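Local coordinates for protein diguanylate cyclase DosC (Escherichia coli, PDB 4ZVA) that senses oxygen through a haem-bound globin domain and, as a diguanylate cyclase, makes the second messenger cyclic di-GMP, probably under control of that domain, at residues A[40-45]-A[49-54]; A[105-110]-A[141-146]; A[116-121]-A[126-131]. One frame throughout, in Å; residues are numbered along the deposited sequence.

Contact 1. Residues A[40-45]-A[49-54]. With HEM (protoporphyrin IX containing Fe), chain C.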
# COMPACT_ATOMS: atom_id res chain seq x y z
N ILE A 40 -16.58 6.96 -1.25
CA ILE A 40 -15.46 7.41 -2.08
C ILE A 40 -15.29 6.53 -3.32
O ILE A 40 -15.07 7.04 -4.42
CB ILE A 40 -14.14 7.42 -1.27
CG1 ILE A 40 -14.24 8.43 -0.13
CG2 ILE A 40 -12.96 7.74 -2.18
CD1 ILE A 40 -13.03 8.46 0.76
N VAL A 41 -15.40 5.22 -3.13
CA VAL A 41 -15.33 4.27 -4.24
C VAL A 41 -16.41 4.55 -5.28
O VAL A 41 -16.16 4.47 -6.49
CB VAL A 41 -15.44 2.83 -3.72
CG1 VAL A 41 -15.87 1.88 -4.83
CG2 VAL A 41 -14.13 2.38 -3.09
N ARG A 42 -17.61 4.90 -4.81
CA ARG A 42 -18.74 5.20 -5.68
C ARG A 42 -18.45 6.33 -6.66
O ARG A 42 -19.02 6.38 -7.75
CB ARG A 42 -19.97 5.57 -4.83
CG ARG A 42 -20.80 4.38 -4.37
CD ARG A 42 -21.84 3.97 -5.40
NE ARG A 42 -22.90 4.96 -5.52
CZ ARG A 42 -23.93 4.86 -6.35
NH1 ARG A 42 -24.04 3.80 -7.15
NH2 ARG A 42 -24.86 5.81 -6.39
N ILE A 43 -17.57 7.25 -6.26
CA ILE A 43 -17.19 8.38 -7.11
C ILE A 43 -16.55 7.91 -8.41
O ILE A 43 -16.80 8.48 -9.48
CB ILE A 43 -16.22 9.33 -6.37
CG1 ILE A 43 -16.82 9.80 -5.05
CG2 ILE A 43 -15.88 10.53 -7.24
CD1 ILE A 43 -18.14 10.53 -5.20
N ASP A 44 -15.74 6.86 -8.33
CA ASP A 44 -15.09 6.30 -9.51
C ASP A 44 -16.14 5.69 -10.44
O ASP A 44 -16.87 4.78 -10.04
CB ASP A 44 -14.05 5.26 -9.11
CG ASP A 44 -13.14 4.85 -10.26
OD1 ASP A 44 -13.66 4.53 -11.36
OD2 ASP A 44 -11.91 4.85 -10.07
N PRO A 45 -16.21 6.18 -11.68
CA PRO A 45 -17.18 5.73 -12.69
C PRO A 45 -17.06 4.24 -13.00
O PRO A 45 -18.08 3.57 -13.17
CB PRO A 45 -16.82 6.57 -13.92
CG PRO A 45 -16.13 7.77 -13.38
CD PRO A 45 -15.36 7.27 -12.19
N GLU A 49 -20.34 1.22 -11.37
CA GLU A 49 -21.12 0.23 -12.11
C GLU A 49 -21.45 -0.99 -11.26
O GLU A 49 -22.55 -1.54 -11.36
CB GLU A 49 -20.36 -0.20 -13.37
CG GLU A 49 -21.10 -1.20 -14.23
CD GLU A 49 -20.25 -1.75 -15.35
OE1 GLU A 49 -19.07 -1.35 -15.46
OE2 GLU A 49 -20.75 -2.59 -16.13
N PHE A 50 -20.51 -1.40 -10.42
CA PHE A 50 -20.67 -2.60 -9.61
C PHE A 50 -21.49 -2.35 -8.35
O PHE A 50 -21.80 -3.27 -7.60
CB PHE A 50 -19.31 -3.18 -9.24
CG PHE A 50 -18.43 -3.47 -10.43
CD1 PHE A 50 -18.60 -4.63 -11.17
CD2 PHE A 50 -17.43 -2.58 -10.80
CE1 PHE A 50 -17.79 -4.89 -12.26
CE2 PHE A 50 -16.62 -2.85 -11.89
CZ PHE A 50 -16.80 -4.00 -12.62
N LEU A 51 -21.82 -1.08 -8.12
CA LEU A 51 -22.59 -0.70 -6.94
C LEU A 51 -23.86 0.02 -7.37
O LEU A 51 -23.93 1.25 -7.34
CB LEU A 51 -21.75 0.20 -6.02
CG LEU A 51 -20.29 -0.23 -5.82
CD1 LEU A 51 -19.52 0.82 -5.03
CD2 LEU A 51 -20.21 -1.59 -5.14
N SER A 52 -24.87 -0.75 -7.77
CA SER A 52 -26.04 -0.18 -8.43
C SER A 52 -27.35 -0.40 -7.68
O SER A 52 -28.40 0.05 -8.13
CB SER A 52 -26.17 -0.75 -9.84
OG SER A 52 -25.04 -0.42 -10.63
N ASN A 53 -27.29 -1.07 -6.54
CA ASN A 53 -28.50 -1.30 -5.76
C ASN A 53 -28.24 -1.37 -4.26
O ASN A 53 -27.10 -1.59 -3.83
CB ASN A 53 -29.19 -2.59 -6.22
CG ASN A 53 -28.34 -3.82 -5.99
OD1 ASN A 53 -28.38 -4.42 -4.91
ND2 ASN A 53 -27.57 -4.21 -7.00
N GLU A 54 -29.29 -1.18 -3.48
CA GLU A 54 -29.18 -1.09 -2.03
C GLU A 54 -28.83 -2.43 -1.38
O GLU A 54 -28.29 -2.45 -0.28
CB GLU A 54 -30.47 -0.54 -1.43
CG GLU A 54 -30.74 0.91 -1.78
CD GLU A 54 -31.98 1.46 -1.10
OE1 GLU A 54 -32.61 0.71 -0.33
OE2 GLU A 54 -32.31 2.64 -1.33
CHA HEM C . -17.73 -8.34 -2.26
CHB HEM C . -17.25 -4.48 -5.16
CHC HEM C . -12.87 -3.70 -3.25
CHD HEM C . -13.85 -6.84 0.31
C1A HEM C . -18.01 -7.35 -3.19
C2A HEM C . -19.25 -7.17 -3.92
C3A HEM C . -19.11 -6.10 -4.71
C4A HEM C . -17.78 -5.57 -4.52
CMA HEM C . -20.16 -5.52 -5.67
CAA HEM C . -20.53 -8.02 -3.82
CBA HEM C . -21.06 -8.00 -2.39
CGA HEM C . -22.45 -8.57 -2.34
O1A HEM C . -23.18 -8.46 -3.36
O2A HEM C . -22.82 -9.12 -1.28
C1B HEM C . -16.03 -3.91 -4.88
C2B HEM C . -15.50 -2.69 -5.45
C3B HEM C . -14.28 -2.48 -4.92
C4B HEM C . -14.01 -3.56 -4.00
CMB HEM C . -16.28 -1.84 -6.49
CAB HEM C . -13.27 -1.33 -5.17
CBB HEM C . -13.49 -0.27 -5.95
C1C HEM C . -12.78 -4.41 -2.07
C2C HEM C . -11.76 -4.27 -1.05
C3C HEM C . -12.03 -5.14 -0.07
C4C HEM C . -13.23 -5.86 -0.44
CMC HEM C . -10.59 -3.25 -1.17
CAC HEM C . -11.27 -5.41 1.26
CBC HEM C . -10.21 -4.72 1.68
C1D HEM C . -14.98 -7.55 -0.04
C2D HEM C . -15.57 -8.61 0.75
C3D HEM C . -16.80 -9.08 -0.06
C4D HEM C . -16.81 -8.26 -1.25
CMD HEM C . -15.08 -9.13 2.12
CAD HEM C . -17.81 -10.19 0.30
CBD HEM C . -17.08 -11.53 0.42
CGD HEM C . -18.07 -12.66 0.36
O1D HEM C . -17.68 -13.81 0.70
O2D HEM C . -19.25 -12.42 -0.01
NA HEM C . -17.13 -6.36 -3.58
NB HEM C . -15.09 -4.41 -3.99
NC HEM C . -13.66 -5.39 -1.66
ND HEM C . -15.73 -7.38 -1.20
FE HEM C . -15.27 -6.06 -2.75
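Val41 touches Leu51 and the haem at once. Val41 CG1 lies 3.8 Å from Leu51 CD1. The same methyl, Val41 CG1, is 3.4 Å from the haem vinyl carbon CBB. CG1 is placed there by a first torsion of 159°, which sets it anti to the backbone N. The side chains of Val41 and Leu51 cross at about a right angle, and the other Leu51 methyl, CD2, comes within 4.0 Å of the haem methyl CMA. Next along the chain, Arg42 bends at chi2 and chi3 and runs past Leu51 in the opposite direction. Its CD packs 3.8 Å from Leu51 CB. At the tip, NH1 approaches Leu51 O at 2.6 Å, near the guanidinium plane, but the bond is weak, with an N-H...O angle of only 118°. The stronger polar partner of NH1 is Glu48, in a salt bridge. A leucine in place of Arg42 would probably leave the Glu48 carboxylate without its mate and Leu51 O without this donor. Further on, Pro45 meets Glu49 loosely through the backbone. Val41, Phe50 and Leu51 belong to the haem pocket, and Phe50 reaches the haem through its carbonyl, with O 3.4 Å from CMA. The contact thus joins the end of helix 16-43 to the loop between helices 45-48 and 54-72, while Ile40 and Asp44 pack on helix 100-119.

Contact 2. Residues A[105-110]-A[141-146]. With HEM (protoporphyrin IX containing Fe), chain C.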
# COMPACT_ATOMS: atom_id res chain seq x y z
N MET A 105 -7.49 0.09 -6.24
CA MET A 105 -7.94 1.44 -5.92
C MET A 105 -8.75 1.45 -4.63
O MET A 105 -8.67 2.40 -3.84
CB MET A 105 -8.77 2.01 -7.07
CG MET A 105 -9.28 3.43 -6.84
SD MET A 105 -10.90 3.49 -6.05
CE MET A 105 -11.92 2.70 -7.29
N GLY A 106 -9.52 0.39 -4.41
CA GLY A 106 -10.30 0.26 -3.19
C GLY A 106 -9.40 0.18 -1.97
O GLY A 106 -9.65 0.82 -0.95
N PHE A 107 -8.33 -0.61 -2.08
CA PHE A 107 -7.36 -0.75 -1.01
C PHE A 107 -6.66 0.57 -0.71
O PHE A 107 -6.36 0.87 0.45
CB PHE A 107 -6.31 -1.81 -1.37
CG PHE A 107 -6.77 -3.22 -1.11
CD1 PHE A 107 -6.65 -3.77 0.16
CD2 PHE A 107 -7.30 -3.99 -2.12
CE1 PHE A 107 -7.06 -5.07 0.40
CE2 PHE A 107 -7.72 -5.28 -1.88
CZ PHE A 107 -7.60 -5.82 -0.62
N ARG A 108 -6.38 1.35 -1.75
CA ARG A 108 -5.73 2.64 -1.56
C ARG A 108 -6.65 3.59 -0.81
O ARG A 108 -6.22 4.32 0.08
CB ARG A 108 -5.31 3.25 -2.90
CG ARG A 108 -4.43 4.49 -2.74
CD ARG A 108 -4.01 5.07 -4.07
NE ARG A 108 -5.12 5.71 -4.77
CZ ARG A 108 -5.58 6.92 -4.47
NH1 ARG A 108 -5.03 7.62 -3.49
NH2 ARG A 108 -6.60 7.43 -5.16
N VAL A 109 -7.93 3.58 -1.17
CA VAL A 109 -8.93 4.39 -0.50
C VAL A 109 -9.02 4.03 0.98
O VAL A 109 -9.03 4.90 1.84
CB VAL A 109 -10.33 4.23 -1.14
CG1 VAL A 109 -11.39 4.90 -0.29
CG2 VAL A 109 -10.33 4.80 -2.55
N LEU A 110 -9.05 2.72 1.26
CA LEU A 110 -9.12 2.22 2.63
C LEU A 110 -7.92 2.69 3.45
O LEU A 110 -8.08 3.21 4.55
CB LEU A 110 -9.20 0.70 2.64
CG LEU A 110 -9.23 0.04 4.02
CD1 LEU A 110 -10.44 0.52 4.82
CD2 LEU A 110 -9.21 -1.48 3.91
N ILE A 141 -0.41 -6.94 2.73
CA ILE A 141 -0.18 -8.38 2.62
C ILE A 141 -1.49 -9.08 2.25
O ILE A 141 -1.49 -10.05 1.48
CB ILE A 141 0.42 -8.99 3.93
CG1 ILE A 141 0.87 -10.43 3.70
CG2 ILE A 141 -0.56 -8.94 5.08
CD1 ILE A 141 2.12 -10.53 2.88
N ALA A 142 -2.60 -8.59 2.78
CA ALA A 142 -3.91 -9.14 2.47
C ALA A 142 -4.29 -8.87 1.01
O ALA A 142 -4.86 -9.73 0.34
CB ALA A 142 -4.97 -8.57 3.40
N MET A 143 -3.96 -7.67 0.53
CA MET A 143 -4.25 -7.31 -0.85
C MET A 143 -3.52 -8.21 -1.84
O MET A 143 -4.07 -8.62 -2.85
CB MET A 143 -3.89 -5.85 -1.14
CG MET A 143 -4.03 -5.48 -2.61
SD MET A 143 -3.91 -3.73 -2.97
CE MET A 143 -2.18 -3.43 -2.64
N GLU A 144 -2.26 -8.51 -1.53
CA GLU A 144 -1.46 -9.34 -2.42
C GLU A 144 -2.05 -10.74 -2.52
O GLU A 144 -2.13 -11.31 -3.60
CB GLU A 144 -0.00 -9.40 -1.96
CG GLU A 144 0.88 -10.24 -2.88
CD GLU A 144 2.36 -10.15 -2.54
OE1 GLU A 144 2.79 -9.09 -2.02
OE2 GLU A 144 3.09 -11.13 -2.77
N VAL A 145 -2.47 -11.30 -1.38
CA VAL A 145 -3.11 -12.61 -1.37
C VAL A 145 -4.35 -12.60 -2.26
O VAL A 145 -4.59 -13.54 -3.03
CB VAL A 145 -3.51 -13.04 0.05
CG1 VAL A 145 -4.26 -14.37 0.02
CG2 VAL A 145 -2.29 -13.17 0.93
N MET A 146 -5.13 -11.53 -2.17
CA MET A 146 -6.36 -11.39 -2.95
C MET A 146 -6.07 -11.23 -4.44
O MET A 146 -6.73 -11.84 -5.28
CB MET A 146 -7.18 -10.20 -2.44
CG MET A 146 -8.54 -10.08 -3.09
SD MET A 146 -9.44 -8.61 -2.55
CE MET A 146 -9.52 -8.90 -0.78
CHA HEM C . -17.73 -8.34 -2.26
CHB HEM C . -17.25 -4.48 -5.16
CHC HEM C . -12.87 -3.70 -3.25
CHD HEM C . -13.85 -6.84 0.31
C1A HEM C . -18.01 -7.35 -3.19
C2A HEM C . -19.25 -7.17 -3.92
C3A HEM C . -19.11 -6.10 -4.71
C4A HEM C . -17.78 -5.57 -4.52
CMA HEM C . -20.16 -5.52 -5.67
CAA HEM C . -20.53 -8.02 -3.82
CBA HEM C . -21.06 -8.00 -2.39
CGA HEM C . -22.45 -8.57 -2.34
O1A HEM C . -23.18 -8.46 -3.36
O2A HEM C . -22.82 -9.12 -1.28
C1B HEM C . -16.03 -3.91 -4.88
C2B HEM C . -15.50 -2.69 -5.45
C3B HEM C . -14.28 -2.48 -4.92
C4B HEM C . -14.01 -3.56 -4.00
CMB HEM C . -16.28 -1.84 -6.49
CAB HEM C . -13.27 -1.33 -5.17
CBB HEM C . -13.49 -0.27 -5.95
C1C HEM C . -12.78 -4.41 -2.07
C2C HEM C . -11.76 -4.27 -1.05
C3C HEM C . -12.03 -5.14 -0.07
C4C HEM C . -13.23 -5.86 -0.44
CMC HEM C . -10.59 -3.25 -1.17
CAC HEM C . -11.27 -5.41 1.26
CBC HEM C . -10.21 -4.72 1.68
C1D HEM C . -14.98 -7.55 -0.04
C2D HEM C . -15.57 -8.61 0.75
C3D HEM C . -16.80 -9.08 -0.06
C4D HEM C . -16.81 -8.26 -1.25
CMD HEM C . -15.08 -9.13 2.12
CAD HEM C . -17.81 -10.19 0.30
CBD HEM C . -17.08 -11.53 0.42
CGD HEM C . -18.07 -12.66 0.36
O1D HEM C . -17.68 -13.81 0.70
O2D HEM C . -19.25 -12.42 -0.01
NA HEM C . -17.13 -6.36 -3.58
NB HEM C . -15.09 -4.41 -3.99
NC HEM C . -13.66 -5.39 -1.66
ND HEM C . -15.73 -7.38 -1.20
FE HEM C . -15.27 -6.06 -2.75
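The Phe107 ring is sandwiched between a methionine and the haem. Met143 CB sits over the centre of one face, 3.6 Å from the ring centroid and 9° off the normal, in a CH-pi contact. On the opposite face the haem methyl CMC lies offset toward the rim, 3.5 Å from Phe107 CD2. The Met143 chain leads on across the ring: CG is set anti to the backbone N (chi1 173°), and SD ends 3.4 Å from Phe107 CG. This sulfur meets the ring obliquely, as a Met-aromatic contact. A second one comes from Met146, whose SD lies at the ring edge, in plane, 5.0 Å from the centroid. Its CE methyl touches Phe107 CZ at 3.6 Å. The haem vinyl carbon CBC also reaches the ring, 3.4 Å from CE1. Ring rotation is therefore probably restricted by contacts on both faces and at the edge. Gly106, the residue before, passes its backbone close to the haem: its C is 3.7 Å from CMC. Trp67 of helix 54-72 packs on Met146. Helices 100-119 and 125-147 thus meet beside the haem through buried apolar side chains, an arrangement in keeping with the all-helical haem pocket of the globin fold.

Contact 3. Residues A[116-121]-A[126-131]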
# COMPACT_ATOMS: atom_id res chain seq x y z
N PRO A 116 -6.36 9.20 9.05
CA PRO A 116 -6.91 10.23 9.94
C PRO A 116 -7.58 9.66 11.19
O PRO A 116 -7.61 10.32 12.23
CB PRO A 116 -7.94 10.94 9.05
CG PRO A 116 -7.50 10.66 7.66
CD PRO A 116 -6.94 9.28 7.70
N VAL A 117 -8.11 8.45 11.08
CA VAL A 117 -8.71 7.77 12.22
C VAL A 117 -7.66 7.44 13.27
O VAL A 117 -7.87 7.65 14.47
CB VAL A 117 -9.42 6.47 11.77
CG1 VAL A 117 -9.74 5.59 12.97
CG2 VAL A 117 -10.68 6.80 11.00
N ILE A 118 -6.51 6.95 12.83
CA ILE A 118 -5.40 6.64 13.73
C ILE A 118 -4.78 7.93 14.27
O ILE A 118 -4.42 8.02 15.45
CB ILE A 118 -4.33 5.79 13.03
CG1 ILE A 118 -4.92 4.43 12.63
CG2 ILE A 118 -3.11 5.59 13.93
CD1 ILE A 118 -3.93 3.50 11.94
N PHE A 119 -4.66 8.93 13.40
CA PHE A 119 -4.09 10.21 13.79
C PHE A 119 -4.94 10.89 14.87
O PHE A 119 -4.40 11.57 15.75
CB PHE A 119 -3.95 11.12 12.57
CG PHE A 119 -3.18 12.39 12.84
CD1 PHE A 119 -1.80 12.40 12.75
CD2 PHE A 119 -3.84 13.55 13.19
CE1 PHE A 119 -1.09 13.56 13.00
CE2 PHE A 119 -3.14 14.72 13.44
CZ PHE A 119 -1.76 14.72 13.35
N SER A 120 -6.25 10.68 14.81
CA SER A 120 -7.19 11.33 15.73
C SER A 120 -7.31 10.60 17.06
O SER A 120 -8.01 11.06 17.96
CB SER A 120 -8.58 11.44 15.09
OG SER A 120 -8.54 12.20 13.89
N SER A 121 -6.66 9.45 17.18
CA SER A 121 -6.72 8.69 18.43
C SER A 121 -5.94 9.41 19.51
O SER A 121 -5.19 10.35 19.23
CB SER A 121 -6.17 7.27 18.23
OG SER A 121 -4.79 7.30 17.93
N ALA A 126 4.39 7.94 18.91
CA ALA A 126 5.16 6.73 18.69
C ALA A 126 4.24 5.53 18.50
O ALA A 126 4.50 4.66 17.67
CB ALA A 126 6.12 6.48 19.85
N GLU A 127 3.16 5.48 19.27
CA GLU A 127 2.19 4.41 19.15
C GLU A 127 1.43 4.50 17.83
O GLU A 127 1.22 3.49 17.15
CB GLU A 127 1.20 4.44 20.32
CG GLU A 127 1.83 4.01 21.64
CD GLU A 127 0.93 4.22 22.83
OE1 GLU A 127 -0.05 4.99 22.72
OE2 GLU A 127 1.20 3.61 23.89
N LYS A 128 1.04 5.72 17.45
CA LYS A 128 0.34 5.95 16.19
C LYS A 128 1.16 5.46 15.00
O LYS A 128 0.62 4.85 14.08
CB LYS A 128 0.01 7.43 16.03
CG LYS A 128 -1.04 7.96 17.01
CD LYS A 128 -1.24 9.45 16.82
CE LYS A 128 -2.32 9.99 17.76
NZ LYS A 128 -2.44 11.47 17.66
N LEU A 129 2.45 5.75 15.02
CA LEU A 129 3.36 5.34 13.95
C LEU A 129 3.39 3.82 13.80
O LEU A 129 3.29 3.29 12.69
CB LEU A 129 4.77 5.86 14.21
CG LEU A 129 5.85 5.40 13.23
CD1 LEU A 129 5.57 5.91 11.83
CD2 LEU A 129 7.24 5.82 13.70
N GLN A 130 3.54 3.12 14.92
CA GLN A 130 3.64 1.67 14.90
C GLN A 130 2.31 1.00 14.57
O GLN A 130 2.27 -0.03 13.90
CB GLN A 130 4.17 1.18 16.25
CG GLN A 130 5.61 1.59 16.50
CD GLN A 130 6.19 0.96 17.74
OE1 GLN A 130 5.80 1.28 18.86
NE2 GLN A 130 7.14 0.05 17.55
N VAL A 131 1.21 1.59 15.04
CA VAL A 131 -0.11 1.07 14.74
C VAL A 131 -0.41 1.25 13.26
O VAL A 131 -0.93 0.34 12.60
CB VAL A 131 -1.21 1.75 15.58
CG1 VAL A 131 -2.58 1.43 15.04
CG2 VAL A 131 -1.09 1.32 17.04
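Lys128 reaches across to the C-terminal end of helix 100-119 and gives a hydrogen bond from NZ to Phe119 O, at 2.7 Å. The ammonium approaches this carbonyl at a C=O...N angle of 142°, tilted 29° from its plane. The chain is extended beyond CG, and this carries NZ over to the opposite segment. On the way its methylenes lie along the backbone there: CE comes 3.2 Å from Ser121 O, and CD passes 3.7 Å from Ile118 O. Ser121 OG lies 3.7 Å from Lys128 CE, beside the same chain. NZ also stands 5.0 Å from the centroid of the Phe119 ring, nearly over its face, but at that length the cation-pi attraction is at most weak. Phe119 O lies close to the C-terminal end of the helix, where the helix dipole would probably favour the Lys128 ammonium. Deeper in, Ile118 CD1 meets Val131 CG1 at 4.0 Å, and Ile118 CG2 packs against the backbone of Lys128. The contact closes an antiparallel helical hairpin of helices 100-119 and 125-147, two consecutive helices of the globin fold. The second shell fixes the turn. Ser121 OG donates to Ile118 O at 2.6 Å, and the Ser121 N bonds to the same oxygen, which is thus gripped by two donors. Around these, Tyr132 and Ser135 pack on Ile118, and Lys21 of helix 16-43 lies on Val131. Leu129 of the second subunit packs on both Phe119 and Lys128.

From the N terminus the chain runs through helix 2-13 and then helix 16-43, at whose end contact 1 closes a short loop through helix 45-48. It is finished before contact 2 opens. Contact 2 spans a much longer loop, joining helix 100-119 to helix 125-147, and contact 3 is nested inside it, drawing the same two helices together next to their turn. The centres of contacts 2 and 3 lie about 20 Å apart. Contacts 1 and 2 both touch the haem and meet directly, where Asp44 and Ile40 pack on Met105 and Val109. Contacts 2 and 3 both touch the second subunit, and of the two only contact 2 touches the haem, through helix 100-119.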